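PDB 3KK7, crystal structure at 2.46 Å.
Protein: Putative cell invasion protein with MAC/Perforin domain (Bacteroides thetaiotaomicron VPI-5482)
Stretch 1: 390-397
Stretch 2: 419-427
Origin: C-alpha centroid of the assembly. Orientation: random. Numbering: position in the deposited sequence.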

# COMPACT_ATOMS: atom_id res chain seq x y z
N GLY A 390 23.30 24.50 27.34
CA GLY A 390 23.03 24.33 25.93
C GLY A 390 23.56 23.03 25.39
O GLY A 390 23.59 22.82 24.20
N GLU A 391 23.94 22.13 26.29
CA GLU A 391 24.61 20.89 25.91
C GLU A 391 23.60 19.76 25.69
O GLU A 391 22.69 19.54 26.50
CB GLU A 391 25.64 20.53 26.99
CG GLU A 391 26.26 19.13 26.90
CD GLU A 391 27.44 18.97 27.84
OE1 GLU A 391 27.82 19.94 28.54
OE2 GLU A 391 28.01 17.85 27.88
N LYS A 392 23.78 19.03 24.58
CA LYS A 392 22.93 17.88 24.32
C LYS A 392 23.26 16.77 25.32
O LYS A 392 24.43 16.44 25.54
CB LYS A 392 23.07 17.40 22.89
CG LYS A 392 22.48 18.38 21.88
CD LYS A 392 22.21 17.66 20.55
CE LYS A 392 21.53 18.55 19.50
NZ LYS A 392 22.52 19.34 18.70
N LEU A 393 22.20 16.24 25.94
CA LEU A 393 22.28 15.17 26.95
C LEU A 393 21.54 13.93 26.48
O LEU A 393 20.42 14.01 25.95
CB LEU A 393 21.66 15.63 28.26
CG LEU A 393 22.23 16.87 28.92
CD1 LEU A 393 21.31 17.25 30.08
CD2 LEU A 393 23.66 16.59 29.37
N TYR A 394 22.16 12.77 26.73
CA TYR A 394 21.70 11.52 26.18
C TYR A 394 21.57 10.42 27.23
O TYR A 394 22.31 10.40 28.21
CB TYR A 394 22.70 11.06 25.14
CG TYR A 394 22.86 11.97 23.96
CD1 TYR A 394 22.04 11.82 22.83
CD2 TYR A 394 23.84 12.95 23.93
CE1 TYR A 394 22.19 12.65 21.72
CE2 TYR A 394 24.01 13.77 22.83
CZ TYR A 394 23.19 13.61 21.72
OH TYR A 394 23.33 14.42 20.62
N ASP A 395 20.62 9.51 26.99
CA ASP A 395 20.51 8.26 27.73
C ASP A 395 21.14 7.17 26.85
O ASP A 395 21.28 7.34 25.64
CB ASP A 395 19.03 7.95 28.03
CG ASP A 395 18.83 6.79 29.04
OD1 ASP A 395 19.82 6.38 29.69
OD2 ASP A 395 17.69 6.30 29.21
N ILE A 396 21.55 6.07 27.48
CA ILE A 396 22.09 4.92 26.75
C ILE A 396 20.98 3.90 26.72
O ILE A 396 20.44 3.54 27.75
CB ILE A 396 23.32 4.34 27.46
CG1 ILE A 396 24.42 5.40 27.53
CG2 ILE A 396 23.84 3.11 26.73
CD1 ILE A 396 25.56 5.03 28.47
N VAL A 397 20.68 3.42 25.53
CA VAL A 397 19.50 2.61 25.27
C VAL A 397 19.78 1.41 24.33
O VAL A 397 20.53 1.53 23.36
CB VAL A 397 18.43 3.54 24.65
CG1 VAL A 397 17.59 2.79 23.69
CG2 VAL A 397 17.57 4.18 25.74
N SER A 419 19.25 14.00 36.84
CA SER A 419 19.88 15.30 36.86
C SER A 419 20.88 15.42 35.73
O SER A 419 21.61 14.47 35.45
CB SER A 419 20.64 15.49 38.17
OG SER A 419 21.77 14.64 38.21
N ASP A 420 20.92 16.60 35.12
CA ASP A 420 21.89 16.92 34.07
C ASP A 420 23.22 16.13 34.17
O ASP A 420 23.62 15.47 33.21
CB ASP A 420 22.18 18.43 34.07
CG ASP A 420 21.14 19.24 33.27
OD1 ASP A 420 20.09 18.68 32.83
OD2 ASP A 420 21.41 20.45 33.06
N GLU A 421 23.88 16.18 35.33
CA GLU A 421 25.25 15.62 35.47
C GLU A 421 25.29 14.11 35.28
O GLU A 421 26.28 13.58 34.78
CB GLU A 421 25.89 16.03 36.80
CG GLU A 421 26.41 17.50 36.84
CD GLU A 421 25.30 18.57 36.72
OE1 GLU A 421 24.11 18.26 36.98
OE2 GLU A 421 25.61 19.73 36.36
N GLU A 422 24.22 13.43 35.68
CA GLU A 422 24.11 11.99 35.46
C GLU A 422 24.08 11.67 33.96
O GLU A 422 24.88 10.87 33.47
CB GLU A 422 22.85 11.45 36.12
CG GLU A 422 22.86 11.56 37.63
CD GLU A 422 21.55 11.08 38.25
OE1 GLU A 422 20.82 10.31 37.57
OE2 GLU A 422 21.26 11.48 39.41
N LEU A 423 23.14 12.30 33.26
CA LEU A 423 22.99 12.11 31.81
C LEU A 423 24.27 12.46 31.04
O LEU A 423 24.65 11.74 30.12
CB LEU A 423 21.81 12.95 31.27
CG LEU A 423 20.39 12.60 31.77
CD1 LEU A 423 19.43 13.76 31.54
CD2 LEU A 423 19.85 11.32 31.12
N LYS A 424 24.94 13.54 31.44
CA LYS A 424 26.23 13.93 30.85
C LYS A 424 27.33 12.87 31.07
O LYS A 424 28.29 12.79 30.28
CB LYS A 424 26.67 15.29 31.42
CG LYS A 424 27.94 15.86 30.81
CD LYS A 424 28.13 17.33 31.21
CE LYS A 424 29.52 17.87 30.89
NZ LYS A 424 29.61 19.31 31.24
N ALA A 425 27.20 12.09 32.14
CA ALA A 425 28.15 11.00 32.44
C ALA A 425 28.02 9.82 31.47
O ALA A 425 28.91 8.96 31.43
CB ALA A 425 27.99 10.54 33.89
N ASN A 426 26.92 9.76 30.71
CA ASN A 426 26.79 8.77 29.64
C ASN A 426 27.72 9.08 28.45
O ASN A 426 27.93 8.22 27.58
CB ASN A 426 25.33 8.68 29.17
CG ASN A 426 24.38 8.12 30.23
OD1 ASN A 426 24.75 7.22 30.98
ND2 ASN A 426 23.16 8.64 30.29
N SER A 427 28.25 10.31 28.43
CA SER A 427 29.25 10.75 27.43
C SER A 427 30.67 10.39 27.79
O SER A 427 31.57 10.58 26.98
CB SER A 427 29.19 12.26 27.24
OG SER A 427 28.00 12.60 26.56

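This is a strand-against-helix contact in which a leucine pair forms the apolar center, an asparagine side chain ties the helical segment to the strand backbone, and a salt bridge lies at a more exposed margin. The axes of strand 392-397 and the helix around 420-424 approach to 7.3 Å at 66°, and the nearest CA atoms, those of Leu-393 and Lys-424, are 5.7 Å apart; together the stretches bury 470 Å².

Leu-393 loses the most area, 91 Å². The CA-to-CB bond of Leu-393 points toward the helix and that of Leu-423 toward the strand, and Leu-393 CB lies 4.0 Å from Leu-423 CB. Leu-393 CD2 also lies 3.9 Å from Lys-424 CB, so the base of the lysine side chain adds to the apolar packing. The fully extended lysine, t at all four chi angles, carries NZ to 3.3 Å from Glu-391 OE1: a salt bridge whose hydrogen bond is weak.

The firmest polar link runs from Asn-426 ND2 to Tyr-394 O, at 2.9 Å with an N-H...O angle of 165°. Because it uses the carbonyl, it forms although the Tyr-394 side chain starts away from the helix. Tyr-394 O also lies 3.3 Å from Leu-423 O, but both are acceptors, so no hydrogen bond joins them. Nearby, Ile-396 CD1 reaches within 3.4 Å of Asn-426 OD1, a packing contact.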